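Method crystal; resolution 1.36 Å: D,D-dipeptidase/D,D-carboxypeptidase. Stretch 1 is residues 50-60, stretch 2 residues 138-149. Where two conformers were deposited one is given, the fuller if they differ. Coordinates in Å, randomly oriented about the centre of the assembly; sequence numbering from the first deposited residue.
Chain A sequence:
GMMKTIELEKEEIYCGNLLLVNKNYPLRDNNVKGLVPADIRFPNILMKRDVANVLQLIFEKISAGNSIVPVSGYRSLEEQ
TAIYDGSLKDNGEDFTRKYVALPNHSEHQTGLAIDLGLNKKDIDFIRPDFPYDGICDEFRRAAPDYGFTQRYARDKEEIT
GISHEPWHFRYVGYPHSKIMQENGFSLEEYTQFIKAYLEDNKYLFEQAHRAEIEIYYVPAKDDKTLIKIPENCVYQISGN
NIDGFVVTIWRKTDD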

# COMPACT_ATOMS: atom_id res chain seq x y z
N ASP A 50 -8.32 -4.14 -8.30
CA ASP A 50 -7.77 -2.93 -8.91
C ASP A 50 -6.24 -2.89 -8.81
O ASP A 50 -5.57 -2.39 -9.71
CB ASP A 50 -8.42 -1.68 -8.32
CG ASP A 50 -9.91 -1.60 -8.62
OD1 ASP A 50 -10.34 -2.16 -9.66
OD2 ASP A 50 -10.65 -1.00 -7.82
N VAL A 51 -5.71 -3.47 -7.74
CA VAL A 51 -4.26 -3.56 -7.55
C VAL A 51 -3.61 -4.54 -8.55
O VAL A 51 -2.54 -4.27 -9.12
CB VAL A 51 -3.92 -3.94 -6.10
CG1 VAL A 51 -2.43 -3.94 -5.89
CG2 VAL A 51 -4.59 -2.97 -5.12
N ALA A 52 -4.25 -5.69 -8.76
CA ALA A 52 -3.80 -6.64 -9.78
C ALA A 52 -3.78 -5.97 -11.14
O ALA A 52 -2.85 -6.15 -11.93
CB ALA A 52 -4.70 -7.87 -9.80
N ASN A 53 -4.79 -5.16 -11.43
CA ASN A 53 -4.82 -4.47 -12.71
C ASN A 53 -3.67 -3.49 -12.87
O ASN A 53 -3.06 -3.41 -13.93
CB ASN A 53 -6.18 -3.80 -12.93
CG ASN A 53 -7.29 -4.81 -13.13
OD1 ASN A 53 -7.04 -5.96 -13.49
ND2 ASN A 53 -8.53 -4.39 -12.90
N VAL A 54 -3.34 -2.77 -11.80
CA VAL A 54 -2.25 -1.82 -11.85
C VAL A 54 -0.91 -2.53 -12.05
O VAL A 54 -0.06 -2.08 -12.83
CB VAL A 54 -2.23 -0.95 -10.57
CG1 VAL A 54 -0.91 -0.22 -10.43
CG2 VAL A 54 -3.38 0.04 -10.59
N LEU A 55 -0.74 -3.66 -11.37
CA LEU A 55 0.48 -4.44 -11.50
C LEU A 55 0.68 -4.84 -12.96
O LEU A 55 1.77 -4.70 -13.50
CB LEU A 55 0.42 -5.69 -10.62
CG LEU A 55 1.76 -6.35 -10.32
CD1 LEU A 55 2.64 -5.40 -9.51
CD2 LEU A 55 1.54 -7.67 -9.59
N GLN A 56 -0.39 -5.31 -13.61
CA GLN A 56 -0.30 -5.65 -15.02
C GLN A 56 0.11 -4.46 -15.88
O GLN A 56 0.91 -4.60 -16.80
CB GLN A 56 -1.61 -6.25 -15.53
CG GLN A 56 -1.91 -7.64 -14.97
CD GLN A 56 -0.88 -8.67 -15.38
OE1 GLN A 56 -0.29 -8.58 -16.46
NE2 GLN A 56 -0.65 -9.66 -14.52
N LEU A 57 -0.44 -3.28 -15.58
CA LEU A 57 -0.05 -2.07 -16.31
C LEU A 57 1.45 -1.78 -16.18
O LEU A 57 2.10 -1.41 -17.16
CB LEU A 57 -0.87 -0.86 -15.84
CG LEU A 57 -2.36 -0.83 -16.17
CD1 LEU A 57 -3.01 0.39 -15.53
CD2 LEU A 57 -2.59 -0.80 -17.68
N ILE A 58 2.00 -1.95 -14.99
CA ILE A 58 3.43 -1.68 -14.80
C ILE A 58 4.28 -2.70 -15.56
O ILE A 58 5.24 -2.33 -16.23
CB ILE A 58 3.84 -1.67 -13.32
CG1 ILE A 58 3.02 -0.65 -12.53
CG2 ILE A 58 5.30 -1.32 -13.19
CD1 ILE A 58 3.15 -0.80 -11.02
N PHE A 59 3.91 -3.98 -15.46
CA PHE A 59 4.61 -5.05 -16.17
C PHE A 59 4.58 -4.79 -17.67
O PHE A 59 5.58 -4.99 -18.37
CB PHE A 59 4.00 -6.42 -15.84
CG PHE A 59 4.27 -6.90 -14.45
CD1 PHE A 59 5.34 -6.40 -13.71
CD2 PHE A 59 3.44 -7.84 -13.87
CE1 PHE A 59 5.58 -6.85 -12.42
CE2 PHE A 59 3.67 -8.30 -12.58
CZ PHE A 59 4.74 -7.80 -11.86
N GLU A 60 3.43 -4.32 -18.18
CA GLU A 60 3.31 -3.95 -19.59
C GLU A 60 4.26 -2.81 -19.93
O GLU A 60 4.96 -2.85 -20.94
CB GLU A 60 1.88 -3.50 -19.92
CG GLU A 60 0.82 -4.60 -19.88
CD GLU A 60 -0.59 -4.03 -19.82
OE1 GLU A 60 -0.83 -2.94 -20.38
OE2 GLU A 60 -1.47 -4.68 -19.20
N GLU A 138 13.74 -1.16 -12.97
CA GLU A 138 12.78 -0.50 -13.86
C GLU A 138 11.39 -0.54 -13.24
O GLU A 138 10.67 0.46 -13.25
CB GLU A 138 12.75 -1.18 -15.23
CG GLU A 138 13.95 -0.88 -16.11
CD GLU A 138 13.72 -1.28 -17.56
OE1 GLU A 138 14.55 -2.03 -18.11
OE2 GLU A 138 12.71 -0.84 -18.15
N PHE A 139 11.01 -1.68 -12.67
CA PHE A 139 9.76 -1.75 -11.95
C PHE A 139 9.73 -0.75 -10.80
O PHE A 139 8.76 0.00 -10.62
CB PHE A 139 9.49 -3.16 -11.40
CG PHE A 139 8.20 -3.26 -10.63
CD1 PHE A 139 7.03 -3.65 -11.26
CD2 PHE A 139 8.15 -2.91 -9.28
CE1 PHE A 139 5.83 -3.71 -10.56
CE2 PHE A 139 6.95 -2.95 -8.58
CZ PHE A 139 5.79 -3.36 -9.22
N ARG A 140 10.79 -0.77 -9.99
CA ARG A 140 10.84 0.04 -8.78
C ARG A 140 10.73 1.52 -9.12
O ARG A 140 10.05 2.27 -8.42
CB ARG A 140 12.13 -0.28 -8.01
CG ARG A 140 12.30 0.49 -6.72
CD ARG A 140 13.66 0.17 -6.12
NE ARG A 140 13.70 -1.15 -5.48
CZ ARG A 140 14.33 -2.21 -5.99
NH1 ARG A 140 14.94 -2.14 -7.17
NH2 ARG A 140 14.35 -3.35 -5.33
N ARG A 141 11.36 1.93 -10.21
CA ARG A 141 11.35 3.34 -10.61
C ARG A 141 10.02 3.76 -11.26
O ARG A 141 9.61 4.92 -11.17
CB ARG A 141 12.54 3.66 -11.51
CG ARG A 141 13.89 3.54 -10.79
CD ARG A 141 15.06 3.93 -11.69
NE ARG A 141 16.29 4.16 -10.94
CZ ARG A 141 17.31 4.91 -11.36
NH1 ARG A 141 17.24 5.51 -12.54
NH2 ARG A 141 18.39 5.05 -10.61
N ALA A 142 9.33 2.81 -11.89
CA ALA A 142 8.02 3.10 -12.50
C ALA A 142 6.87 3.06 -11.49
O ALA A 142 5.86 3.75 -11.66
CB ALA A 142 7.74 2.13 -13.63
N ALA A 143 7.03 2.26 -10.45
CA ALA A 143 5.96 1.98 -9.51
C ALA A 143 5.20 3.21 -8.97
O ALA A 143 3.96 3.20 -8.95
CB ALA A 143 6.48 1.10 -8.37
N PRO A 144 5.93 4.26 -8.54
CA PRO A 144 5.19 5.39 -7.94
C PRO A 144 4.32 6.16 -8.94
O PRO A 144 3.38 6.85 -8.51
CB PRO A 144 6.31 6.28 -7.39
CG PRO A 144 7.46 5.33 -7.15
CD PRO A 144 7.38 4.40 -8.33
N ASP A 145 4.59 6.03 -10.23
CA ASP A 145 3.73 6.62 -11.24
C ASP A 145 2.38 5.91 -11.35
O ASP A 145 1.45 6.43 -11.97
CB ASP A 145 4.43 6.64 -12.61
CG ASP A 145 5.59 7.61 -12.66
OD1 ASP A 145 5.55 8.63 -11.94
OD2 ASP A 145 6.54 7.36 -13.44
N TYR A 146 2.28 4.72 -10.75
CA TYR A 146 1.08 3.89 -10.90
C TYR A 146 0.37 3.59 -9.60
O TYR A 146 -0.69 2.96 -9.60
CB TYR A 146 1.42 2.58 -11.62
CG TYR A 146 1.76 2.77 -13.08
CD1 TYR A 146 0.80 2.59 -14.06
CD2 TYR A 146 3.05 3.13 -13.47
CE1 TYR A 146 1.10 2.77 -15.40
CE2 TYR A 146 3.36 3.32 -14.80
CZ TYR A 146 2.38 3.13 -15.76
OH TYR A 146 2.69 3.32 -17.09
N GLY A 147 0.92 4.05 -8.48
CA GLY A 147 0.25 3.82 -7.21
C GLY A 147 0.99 2.96 -6.20
O GLY A 147 0.50 2.75 -5.09
N PHE A 148 2.15 2.44 -6.59
CA PHE A 148 2.93 1.57 -5.71
C PHE A 148 4.15 2.28 -5.10
O PHE A 148 4.72 3.19 -5.71
CB PHE A 148 3.44 0.33 -6.48
CG PHE A 148 2.47 -0.83 -6.51
CD1 PHE A 148 2.40 -1.72 -5.44
CD2 PHE A 148 1.67 -1.06 -7.63
CE1 PHE A 148 1.55 -2.80 -5.48
CE2 PHE A 148 0.81 -2.15 -7.67
CZ PHE A 148 0.76 -3.02 -6.59
N THR A 149 4.54 1.84 -3.90
CA THR A 149 5.72 2.37 -3.23
C THR A 149 6.54 1.20 -2.68
O THR A 149 5.97 0.19 -2.26
CB THR A 149 5.34 3.37 -2.10
OG1 THR A 149 6.50 4.10 -1.67
CG2 THR A 149 4.70 2.67 -0.90

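Residues 50-60 form an uninterrupted helical segment, held by i to i+4 bonds that run from Val-54 N to Asp-50 O (3.1 Å) through Glu-60 N to Gln-56 O (2.9 Å). It packs against a more varied partner: the helix containing residues 138-142, the turn that follows it, and the start of a strand at Phe-148. The two helix axes approach to 10.2 Å, with their N-to-C directions 122° apart. Ala-143 O braces the turn by accepting from both Tyr-146 N (2.9 Å) and Phe-148 N (3.1 Å). Gly-147 completes it with a phi of 116°, where a CB would be jammed against the carbonyl oxygen of Tyr-146. No hydrogen bond links the two stretches, and the 485 Å² buried between them is covered almost wholly through apolar contacts.

Along stretch 1, Asp-50 takes no part, and the first contact comes from Val-51, whose CG1 lies 3.4 Å from Phe-148 CZ, at the tip of the ring. Ala-52 points away and Asn-53 is out of reach. One turn on from Val-51, Val-54 points toward stretch 2 where the backbones come close, its CA 6.7 Å from the CA of Tyr-146. Its CG1 sits 3.3 Å from Tyr-146 O, a van der Waals contact, and the same methyl reaches Tyr-146 CB and the edge of the Phe-148 ring at CE2, both at 3.8 Å.

Leu-55 leaves the helix sideways, but its end bends nearer, so that CD1 meets the edge of the Phe-139 ring at CE1 (3.8 Å) and also approaches Phe-148 CE2 (4.2 Å). Gln-56 is out of reach. Leu-57 adds a more exposed contact, its CB 4.2 Å from Tyr-146 CE1.

Ile-58 is the centre of the packing, with 101 Å² covered by stretch 2, the largest share of any residue here. Its branched side chain touches several partners at once: CG2 lies 3.5 Å from Phe-139 CD1 and 4.2 Å from Ala-142 CB, CG1 is 3.7 Å from Tyr-146 CG, and CD1 is 3.7 Å from Phe-148 CD2. Ile-58 CD1 also lies 4.2 Å from Ala-143 CA, so the methyl reaches the backbone here, while the Ala-143 CA-to-CB bond points sideways.

Phe-59 ends the contact. Its CE1 is 3.7 Å from Phe-139 CE1, and the rings meet rim to rim, their planes at 45° and neither over the other's face. Glu-60 then lies beyond reach of stretch 2.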